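Local coordinates for geranyltranstransferase (Stenotrophomonas maltophilia, PDB 7LBJ), which probably catalyses magnesium-dependent chain elongation of isoprenoid diphosphates, as in farnesyl diphosphate synthases and related trans-prenyltransferases, at residues A[58-63]-A[192-197]; A[128-133]-A[148-153]; A[152-157]-A[188-193]; A[224-229]-A[265-270]. All coordinates share one frame; numbering follows the deposited sequence. Where two conformers were deposited one is given.

Four helix contacts trace the all-helical prenyltransferase fold from its core to its margins. Contacts 1, 2 and 3 form a connected cluster, their centres 10 to 13 Å apart: contacts 1 and 3 share helix 176-201, contacts 2 and 3 share helix 140-154, and contact 2 is nested within the chain loop that contact 1 closes. Contact 4 follows later in the chain, on helices 206-233 and 260-277, with its centre about 29 Å from that of contact 2 across the chain's centre. The cluster thus ties helix 55-65 through the middle of the bundle to the subunit interface, whereas contact 4 backs the second aspartate-rich motif.

Contact 1. Residues A[58-63]-A[192-197]; sequences LLVYAS and RAAVRM
Ser63 meets the flat carbonyl group of Val195 in its plane: in the conformer described here, one of two, OG lies 2.8 Å from Val195 O, on a lone pair, with a C=O...OG angle of 134°. The serine hydroxyl is the donor, and it reaches across because OG stands anti to the backbone N (chi1 -176°). A second carbonyl meets carbon instead, since Val60 CG2 lies 3.4 Å from Ala194 O while also touching Ala194 CB at 3.8 Å. Beside this, Leu59 completes the apolar seam. Its CB rests 4.0 Å from Ala194 CB, and its CD2 approaches Val195 CG2 at 3.8 Å, the two branched side chains crossing at a slant.

The small methyl of Ala194 lets the axes of the two short helical segments come within 7.4 Å, at an angle of 31° between their directions. On the outer flanks, Leu59 continues onto Leu291 of helix 286-297, and Val60 onto Val81 of helix 75-92.

The contact illustrates how a buried hydroxyl can be accommodated between hydrocarbon surfaces: in this conformer Ser63 donates a hydrogen bond to a main-chain oxygen of the neighbouring helix, adding one directional bond to an interface otherwise made by van der Waals contacts of aliphatic carbon.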
# COMPACT_ATOMS: atom_id res chain seq x y z
N LEU A 58 -2.34 14.88 14.05
CA LEU A 58 -1.98 15.77 15.15
C LEU A 58 -0.64 15.39 15.76
O LEU A 58 0.17 16.26 16.10
CB LEU A 58 -3.07 15.76 16.22
CG LEU A 58 -4.37 16.47 15.86
CD1 LEU A 58 -5.35 16.34 17.01
CD2 LEU A 58 -4.09 17.93 15.56
N LEU A 59 -0.38 14.10 15.88
CA LEU A 59 0.92 13.67 16.39
C LEU A 59 2.05 14.10 15.47
O LEU A 59 3.12 14.50 15.94
CB LEU A 59 0.94 12.16 16.61
CG LEU A 59 0.13 11.65 17.81
CD1 LEU A 59 -0.15 10.16 17.62
CD2 LEU A 59 0.89 11.89 19.14
N VAL A 60 1.86 14.00 14.14
CA VAL A 60 2.89 14.46 13.21
C VAL A 60 3.15 15.95 13.40
O VAL A 60 4.30 16.40 13.54
CB VAL A 60 2.49 14.15 11.75
CG1 VAL A 60 3.49 14.80 10.78
CG2 VAL A 60 2.43 12.63 11.51
N TYR A 61 2.08 16.75 13.40
CA TYR A 61 2.27 18.19 13.53
C TYR A 61 2.87 18.54 14.89
O TYR A 61 3.74 19.41 14.99
CB TYR A 61 0.94 18.90 13.34
CG TYR A 61 0.39 18.91 11.93
CD1 TYR A 61 1.11 19.49 10.88
CD2 TYR A 61 -0.88 18.40 11.66
CE1 TYR A 61 0.57 19.54 9.57
CE2 TYR A 61 -1.44 18.46 10.35
CZ TYR A 61 -0.70 19.02 9.33
OH TYR A 61 -1.26 19.07 8.06
N ALA A 62 2.39 17.89 15.96
CA ALA A 62 2.82 18.24 17.31
C ALA A 62 4.28 17.85 17.52
O ALA A 62 5.03 18.55 18.21
CB ALA A 62 1.95 17.55 18.36
N SER A 63 4.68 16.73 16.93
CA SER A 63 6.08 16.32 16.99
C SER A 63 6.96 17.29 16.21
O SER A 63 8.01 17.72 16.69
CB SER A 63 6.23 14.90 16.46
OG SER A 63 7.55 14.41 16.58
N ARG A 192 3.53 5.33 16.72
CA ARG A 192 4.96 5.65 16.81
C ARG A 192 5.48 6.20 15.49
O ARG A 192 6.32 7.11 15.48
CB ARG A 192 5.77 4.43 17.24
CG ARG A 192 5.50 4.02 18.70
CD ARG A 192 5.94 2.60 18.93
NE ARG A 192 7.39 2.45 18.78
CZ ARG A 192 8.03 1.30 18.91
NH1 ARG A 192 7.38 0.17 19.14
NH2 ARG A 192 9.36 1.27 18.80
N ALA A 193 5.00 5.67 14.36
CA ALA A 193 5.44 6.21 13.07
C ALA A 193 5.06 7.68 12.94
O ALA A 193 5.84 8.48 12.41
CB ALA A 193 4.85 5.41 11.91
N ALA A 194 3.86 8.05 13.40
CA ALA A 194 3.44 9.44 13.25
C ALA A 194 4.39 10.36 14.00
O ALA A 194 4.87 11.36 13.45
CB ALA A 194 2.01 9.62 13.74
N VAL A 195 4.72 10.01 15.25
CA VAL A 195 5.65 10.84 16.02
C VAL A 195 7.03 10.84 15.37
O VAL A 195 7.69 11.89 15.28
CB VAL A 195 5.70 10.35 17.47
CG1 VAL A 195 6.88 11.00 18.25
CG2 VAL A 195 4.33 10.62 18.15
N ARG A 196 7.50 9.68 14.92
CA ARG A 196 8.84 9.63 14.31
C ARG A 196 8.91 10.48 13.06
O ARG A 196 9.91 11.17 12.83
CB ARG A 196 9.22 8.18 14.00
CG ARG A 196 10.54 8.07 13.26
CD ARG A 196 10.92 6.60 13.02
NE ARG A 196 12.07 6.52 12.12
CZ ARG A 196 13.33 6.65 12.50
NH1 ARG A 196 13.65 6.81 13.77
NH2 ARG A 196 14.29 6.59 11.58
N MET A 197 7.86 10.44 12.22
CA MET A 197 7.91 11.18 10.96
C MET A 197 7.89 12.68 11.20
O MET A 197 8.63 13.42 10.54
CB MET A 197 6.75 10.76 10.05
CG MET A 197 6.93 9.28 9.61
SD MET A 197 5.41 8.53 8.99
CE MET A 197 5.53 9.20 7.39

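Contact 2. Residues A[128-133]-A[148-153]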
# COMPACT_ATOMS: atom_id res chain seq x y z
N ARG A 128 -2.12 5.87 -2.02
CA ARG A 128 -2.00 7.32 -1.99
C ARG A 128 -1.18 7.79 -0.81
O ARG A 128 -0.49 8.81 -0.91
CB ARG A 128 -3.39 7.98 -1.98
CG ARG A 128 -3.35 9.49 -2.12
CD ARG A 128 -2.93 9.92 -3.55
NE ARG A 128 -3.09 11.37 -3.75
CZ ARG A 128 -2.12 12.19 -4.15
NH1 ARG A 128 -0.91 11.74 -4.45
NH2 ARG A 128 -2.38 13.50 -4.26
N ALA A 129 -1.22 7.06 0.32
CA ALA A 129 -0.37 7.43 1.44
C ALA A 129 1.10 7.40 1.03
O ALA A 129 1.86 8.34 1.32
CB ALA A 129 -0.60 6.49 2.62
N PHE A 130 1.54 6.32 0.38
CA PHE A 130 2.94 6.26 -0.04
C PHE A 130 3.24 7.26 -1.14
O PHE A 130 4.31 7.88 -1.16
CB PHE A 130 3.29 4.83 -0.48
CG PHE A 130 3.28 3.86 0.67
CD1 PHE A 130 4.27 3.93 1.64
CD2 PHE A 130 2.27 2.93 0.81
CE1 PHE A 130 4.28 3.05 2.73
CE2 PHE A 130 2.25 2.03 1.91
CZ PHE A 130 3.24 2.11 2.87
N GLY A 131 2.31 7.44 -2.08
CA GLY A 131 2.54 8.40 -3.17
C GLY A 131 2.72 9.82 -2.66
O GLY A 131 3.60 10.55 -3.13
N LEU A 132 1.94 10.22 -1.66
CA LEU A 132 2.09 11.57 -1.14
C LEU A 132 3.46 11.79 -0.51
O LEU A 132 4.04 12.87 -0.64
CB LEU A 132 0.99 11.86 -0.11
CG LEU A 132 -0.34 12.16 -0.75
CD1 LEU A 132 -1.40 12.10 0.34
CD2 LEU A 132 -0.27 13.56 -1.35
N LEU A 133 3.97 10.78 0.20
CA LEU A 133 5.33 10.88 0.75
C LEU A 133 6.36 10.93 -0.37
O LEU A 133 7.29 11.74 -0.33
CB LEU A 133 5.64 9.70 1.68
CG LEU A 133 4.94 9.61 3.03
CD1 LEU A 133 5.38 8.35 3.79
CD2 LEU A 133 5.18 10.90 3.85
N GLN A 148 10.29 4.63 4.60
CA GLN A 148 10.70 3.44 5.34
C GLN A 148 9.93 3.33 6.65
O GLN A 148 9.50 2.23 7.04
CB GLN A 148 12.20 3.50 5.64
CG GLN A 148 13.12 3.46 4.44
CD GLN A 148 14.56 3.72 4.83
OE1 GLN A 148 14.87 4.70 5.50
NE2 GLN A 148 15.44 2.83 4.44
N THR A 149 9.79 4.45 7.35
CA THR A 149 9.09 4.43 8.64
C THR A 149 7.65 3.96 8.46
O THR A 149 7.17 3.10 9.20
CB THR A 149 9.13 5.84 9.27
OG1 THR A 149 10.49 6.16 9.60
CG2 THR A 149 8.28 5.92 10.55
N LEU A 150 6.95 4.54 7.48
CA LEU A 150 5.53 4.24 7.30
C LEU A 150 5.33 2.80 6.85
O LEU A 150 4.42 2.11 7.32
CB LEU A 150 4.90 5.21 6.30
CG LEU A 150 3.38 5.08 6.18
CD1 LEU A 150 2.71 5.50 7.50
CD2 LEU A 150 2.91 5.98 5.03
N ALA A 151 6.18 2.32 5.93
CA ALA A 151 6.05 0.94 5.47
C ALA A 151 6.28 -0.04 6.60
O ALA A 151 5.54 -1.02 6.77
CB ALA A 151 7.02 0.66 4.33
N HIS A 152 7.34 0.18 7.39
CA HIS A 152 7.62 -0.75 8.49
C HIS A 152 6.46 -0.79 9.48
O HIS A 152 6.10 -1.87 9.98
CB HIS A 152 8.91 -0.37 9.22
CG HIS A 152 9.26 -1.33 10.32
ND1 HIS A 152 9.19 -1.00 11.66
CD2 HIS A 152 9.67 -2.62 10.28
CE1 HIS A 152 9.55 -2.04 12.39
NE2 HIS A 152 9.84 -3.04 11.58
N ALA A 153 5.87 0.36 9.77
CA ALA A 153 4.81 0.43 10.76
C ALA A 153 3.46 -0.06 10.23
O ALA A 153 2.58 -0.37 11.04
CB ALA A 153 4.68 1.87 11.26
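Leu150 reaches from helix 140-154 into the angle between Phe130 and Leu133 of helix 115-134, and the purely apolar contacts gather at its CD2. This methyl lies 3.6 Å from Leu133 CD1, 4.0 Å from Phe130 CE1 and, more loosely, 4.3 Å from Ala129 CB. Its reach comes from a side chain with CG anti to the backbone N (chi1 -173°), which projects the branch toward the opposing helix. The approach to the Phe130 ring is oblique, and the leucine pair is likewise set at a slant rather than side by side.

Contacts of the ring edge with Ala151 form a second group. The edge of the Phe130 ring meets Ala151: CE1 is 3.8 Å from Ala151 N, which lies near the ring plane, and 4.0 Å from Ala151 CB. The approach to the amide is van der Waals contact rather than a bond to it.

The interaction extends beyond one chain. Phe130 stacks on Phe130 of the second subunit, while Ala151 packs on Gly131 of that subunit.

With segment axes 10.8 Å apart and running antiparallel at 164°, the helices are bridged mainly by the leucine and phenylalanine side chains. Such chemistry carries no directional bond between the segments; cohesion rests on hydrophobic burial, and a single aromatic ring serves both the packing of two consecutive helices within the subunit and the association of the dimer.

Contact 3. Residues A[152-157]-A[188-193]; sequences HASGAS and GALIRA
Ala153 and Ala189 bring the two backbones together, their CA atoms 4.9 Å apart. Helix 140-154 is ending here: Gly155 is the first residue to leave helical torsions, and backbone hydrogen bonds link Ala153 with Met159 and Ser154 with Cys160 in the chain that follows. Segment 188-193, by contrast, is continuous helix.

The Ala153 methyl lies 3.4 Å from Ala189 O and 3.6 Å from Ala193 CB, bridging positions one turn apart on the partner helix. In return, Ala189 CB rests 3.6 Å from Ala153 O, so each alanine methyl packs against the other's carbonyl oxygen. The small alanine side chains allow the two backbones to come this close.

At the flank, Ser154 OG touches Leu190 CD1 at 4.2 Å. The hydrogen bond of Ser154 OG is made elsewhere: with OG beside its own backbone N (chi1 -58°), the hydroxyl turns to Leu150 O, one turn back in helix 140-154. Leu190 continues onto Ile84 and His85 of helix 75-92, and Ser154 also packs on Thr127 of the second subunit.

Alanine-mediated close approach of this kind joins a helix terminus to a long core helix in the all-alpha bundle of the FPP/GGPP synthase family.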
# COMPACT_ATOMS: atom_id res chain seq x y z
N HIS A 152 7.34 0.18 7.39
CA HIS A 152 7.62 -0.75 8.49
C HIS A 152 6.46 -0.79 9.48
O HIS A 152 6.10 -1.87 9.98
CB HIS A 152 8.91 -0.37 9.22
CG HIS A 152 9.26 -1.33 10.32
ND1 HIS A 152 9.19 -1.00 11.66
CD2 HIS A 152 9.67 -2.62 10.28
CE1 HIS A 152 9.55 -2.04 12.39
NE2 HIS A 152 9.84 -3.04 11.58
N ALA A 153 5.87 0.36 9.77
CA ALA A 153 4.81 0.43 10.76
C ALA A 153 3.46 -0.06 10.23
O ALA A 153 2.58 -0.37 11.04
CB ALA A 153 4.68 1.87 11.26
N SER A 154 3.28 -0.11 8.92
CA SER A 154 1.96 -0.39 8.36
C SER A 154 1.78 -1.83 7.90
O SER A 154 0.63 -2.26 7.75
CB SER A 154 1.69 0.53 7.18
OG SER A 154 1.77 1.88 7.60
N GLY A 155 2.85 -2.56 7.65
CA GLY A 155 2.74 -3.87 7.03
C GLY A 155 2.69 -5.01 8.02
O GLY A 155 2.23 -4.86 9.16
N ALA A 156 3.16 -6.19 7.58
CA ALA A 156 3.09 -7.38 8.42
C ALA A 156 3.88 -7.25 9.71
O ALA A 156 3.60 -7.97 10.68
CB ALA A 156 3.58 -8.61 7.65
N SER A 157 4.88 -6.36 9.75
CA SER A 157 5.61 -6.09 10.99
C SER A 157 4.93 -5.06 11.87
O SER A 157 5.37 -4.86 13.01
CB SER A 157 7.03 -5.59 10.69
OG SER A 157 7.74 -6.53 9.91
N GLY A 188 -0.14 0.46 17.88
CA GLY A 188 1.00 1.16 18.45
C GLY A 188 2.01 1.57 17.39
O GLY A 188 2.57 2.68 17.44
N ALA A 189 2.24 0.71 16.40
CA ALA A 189 3.30 0.97 15.43
C ALA A 189 3.02 2.23 14.61
O ALA A 189 3.92 3.04 14.38
CB ALA A 189 3.48 -0.24 14.50
N LEU A 190 1.78 2.39 14.13
CA LEU A 190 1.48 3.57 13.31
C LEU A 190 1.47 4.84 14.15
O LEU A 190 1.81 5.91 13.64
CB LEU A 190 0.15 3.38 12.60
CG LEU A 190 -0.32 4.50 11.67
CD1 LEU A 190 0.66 4.65 10.50
CD2 LEU A 190 -1.73 4.14 11.17
N ILE A 191 1.09 4.74 15.43
CA ILE A 191 1.18 5.89 16.31
C ILE A 191 2.63 6.30 16.53
O ILE A 191 2.97 7.50 16.50
CB ILE A 191 0.45 5.58 17.63
CG1 ILE A 191 -1.06 5.76 17.39
CG2 ILE A 191 0.94 6.49 18.76
CD1 ILE A 191 -1.95 5.15 18.50
N ARG A 192 3.53 5.33 16.72
CA ARG A 192 4.96 5.65 16.81
C ARG A 192 5.48 6.20 15.49
O ARG A 192 6.32 7.11 15.48
CB ARG A 192 5.77 4.43 17.24
CG ARG A 192 5.50 4.02 18.70
CD ARG A 192 5.94 2.60 18.93
NE ARG A 192 7.39 2.45 18.78
CZ ARG A 192 8.03 1.30 18.91
NH1 ARG A 192 7.38 0.17 19.14
NH2 ARG A 192 9.36 1.27 18.80
N ALA A 193 5.00 5.67 14.36
CA ALA A 193 5.44 6.21 13.07
C ALA A 193 5.06 7.68 12.94
O ALA A 193 5.84 8.48 12.41
CB ALA A 193 4.85 5.41 11.91

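Contact 4. Residues A[224-229]-A[265-270]; sequences QVRDDI and AQLHEL
Val225 lies at the centre of the contact, with both methyls engaged. Its CG2 meets the terminal amide of Gln266, 3.5 Å from OE1 and 3.6 Å from CD, while its CG1 packs 3.9 Å from Leu267 CB; the Val225 and Leu267 side chains lie alongside one another, pointing opposite ways. Gln266 reaches the valine through an extended chain, CG anti to the backbone N (chi1 180°). Leu267 CD2 in turn fits against Arg226 CD at 3.9 Å and Ile229 CD1 at 4.0 Å, so that the aliphatic part of an arginine serves as hydrophobic surface.

Segment 224-229 belongs to the signature FQxxDDxxD, the second aspartate-rich motif of trans-prenyltransferases, whose aspartates, in relatives, help bind the substrate diphosphate through magnesium ions. Asp227 and Asp228 are its first two aspartates, and neither touches segment 265-270; the antiparallel helix, at 148° and with the segment axes 9.6 Å apart, packs instead on Val225, Arg226 and Ile229.

Further out, the Arg226 guanidinium leads away to a hydrogen bond between NH2 and Arg298 O, and Asp227 forms a salt bridge with Arg298. Asp228 OD2 is hydrogen-bonded to the backbone N of Phe254, and OD1 accepts a weak hydrogen bond from Gln224 NE2 at 3.2 Å. Phe254 also packs on both Val225 and Gln266.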
# COMPACT_ATOMS: atom_id res chain seq x y z
N GLN A 224 -5.41 2.62 24.00
CA GLN A 224 -6.17 1.38 23.97
C GLN A 224 -6.68 0.97 25.35
O GLN A 224 -7.80 0.47 25.47
CB GLN A 224 -5.32 0.27 23.36
CG GLN A 224 -6.07 -1.04 23.22
CD GLN A 224 -7.25 -0.92 22.27
OE1 GLN A 224 -7.15 -0.26 21.24
NE2 GLN A 224 -8.38 -1.55 22.62
N VAL A 225 -5.87 1.14 26.40
CA VAL A 225 -6.36 0.87 27.76
C VAL A 225 -7.57 1.75 28.06
O VAL A 225 -8.59 1.28 28.58
CB VAL A 225 -5.23 1.08 28.78
CG1 VAL A 225 -5.75 0.91 30.21
CG2 VAL A 225 -4.08 0.09 28.51
N ARG A 226 -7.48 3.05 27.73
CA ARG A 226 -8.61 3.96 27.94
C ARG A 226 -9.85 3.47 27.18
O ARG A 226 -10.96 3.50 27.72
CB ARG A 226 -8.24 5.38 27.48
CG ARG A 226 -9.39 6.41 27.57
CD ARG A 226 -10.02 6.38 28.96
NE ARG A 226 -10.96 7.48 29.20
CZ ARG A 226 -11.70 7.60 30.30
NH1 ARG A 226 -11.65 6.69 31.27
NH2 ARG A 226 -12.50 8.65 30.43
N ASP A 227 -9.66 3.06 25.93
CA ASP A 227 -10.78 2.56 25.13
C ASP A 227 -11.44 1.38 25.81
O ASP A 227 -12.68 1.31 25.91
CB ASP A 227 -10.29 2.16 23.73
CG ASP A 227 -10.35 3.31 22.72
OD1 ASP A 227 -10.60 4.47 23.13
OD2 ASP A 227 -10.14 3.06 21.52
N ASP A 228 -10.63 0.43 26.31
CA ASP A 228 -11.17 -0.72 27.02
C ASP A 228 -11.97 -0.30 28.24
O ASP A 228 -13.06 -0.84 28.49
CB ASP A 228 -10.03 -1.65 27.46
CG ASP A 228 -9.56 -2.55 26.35
OD1 ASP A 228 -10.01 -2.38 25.20
OD2 ASP A 228 -8.75 -3.45 26.65
N ILE A 229 -11.45 0.65 29.01
CA ILE A 229 -12.17 1.12 30.19
C ILE A 229 -13.50 1.74 29.78
O ILE A 229 -14.54 1.49 30.41
CB ILE A 229 -11.30 2.10 31.00
CG1 ILE A 229 -10.16 1.35 31.68
CG2 ILE A 229 -12.14 2.82 32.05
CD1 ILE A 229 -9.04 2.25 32.14
N ALA A 265 -5.28 1.70 37.08
CA ALA A 265 -3.92 1.93 37.55
C ALA A 265 -2.92 1.86 36.40
O ALA A 265 -1.98 2.66 36.35
CB ALA A 265 -3.56 0.92 38.65
N GLN A 266 -3.10 0.90 35.49
CA GLN A 266 -2.26 0.81 34.29
C GLN A 266 -2.32 2.11 33.49
O GLN A 266 -1.28 2.64 33.06
CB GLN A 266 -2.72 -0.36 33.43
CG GLN A 266 -1.92 -0.57 32.13
CD GLN A 266 -2.52 -1.65 31.25
OE1 GLN A 266 -3.71 -1.96 31.35
NE2 GLN A 266 -1.70 -2.22 30.37
N LEU A 267 -3.53 2.63 33.27
CA LEU A 267 -3.67 3.87 32.52
C LEU A 267 -3.04 5.04 33.26
O LEU A 267 -2.39 5.90 32.64
CB LEU A 267 -5.15 4.15 32.24
CG LEU A 267 -5.44 5.38 31.38
CD1 LEU A 267 -4.77 5.16 30.00
CD2 LEU A 267 -6.95 5.58 31.25
N HIS A 268 -3.21 5.09 34.58
CA HIS A 268 -2.65 6.18 35.38
C HIS A 268 -1.13 6.19 35.29
O HIS A 268 -0.52 7.27 35.20
CB HIS A 268 -3.09 6.03 36.82
CG HIS A 268 -2.71 7.20 37.68
ND1 HIS A 268 -1.62 7.18 38.52
CD2 HIS A 268 -3.27 8.42 37.82
CE1 HIS A 268 -1.53 8.34 39.15
NE2 HIS A 268 -2.52 9.11 38.74
N GLU A 269 -0.50 5.01 35.32
CA GLU A 269 0.95 4.95 35.19
C GLU A 269 1.41 5.41 33.82
O GLU A 269 2.42 6.11 33.70
CB GLU A 269 1.46 3.52 35.46
CG GLU A 269 3.01 3.40 35.41
CD GLU A 269 3.62 3.18 34.01
OE1 GLU A 269 3.01 2.47 33.16
OE2 GLU A 269 4.73 3.73 33.76
N LEU A 270 0.70 4.99 32.76
CA LEU A 270 1.06 5.44 31.42
C LEU A 270 0.94 6.95 31.27
O LEU A 270 1.78 7.59 30.63
CB LEU A 270 0.20 4.71 30.37
CG LEU A 270 0.52 3.22 30.14
CD1 LEU A 270 -0.66 2.50 29.46
CD2 LEU A 270 1.80 2.99 29.31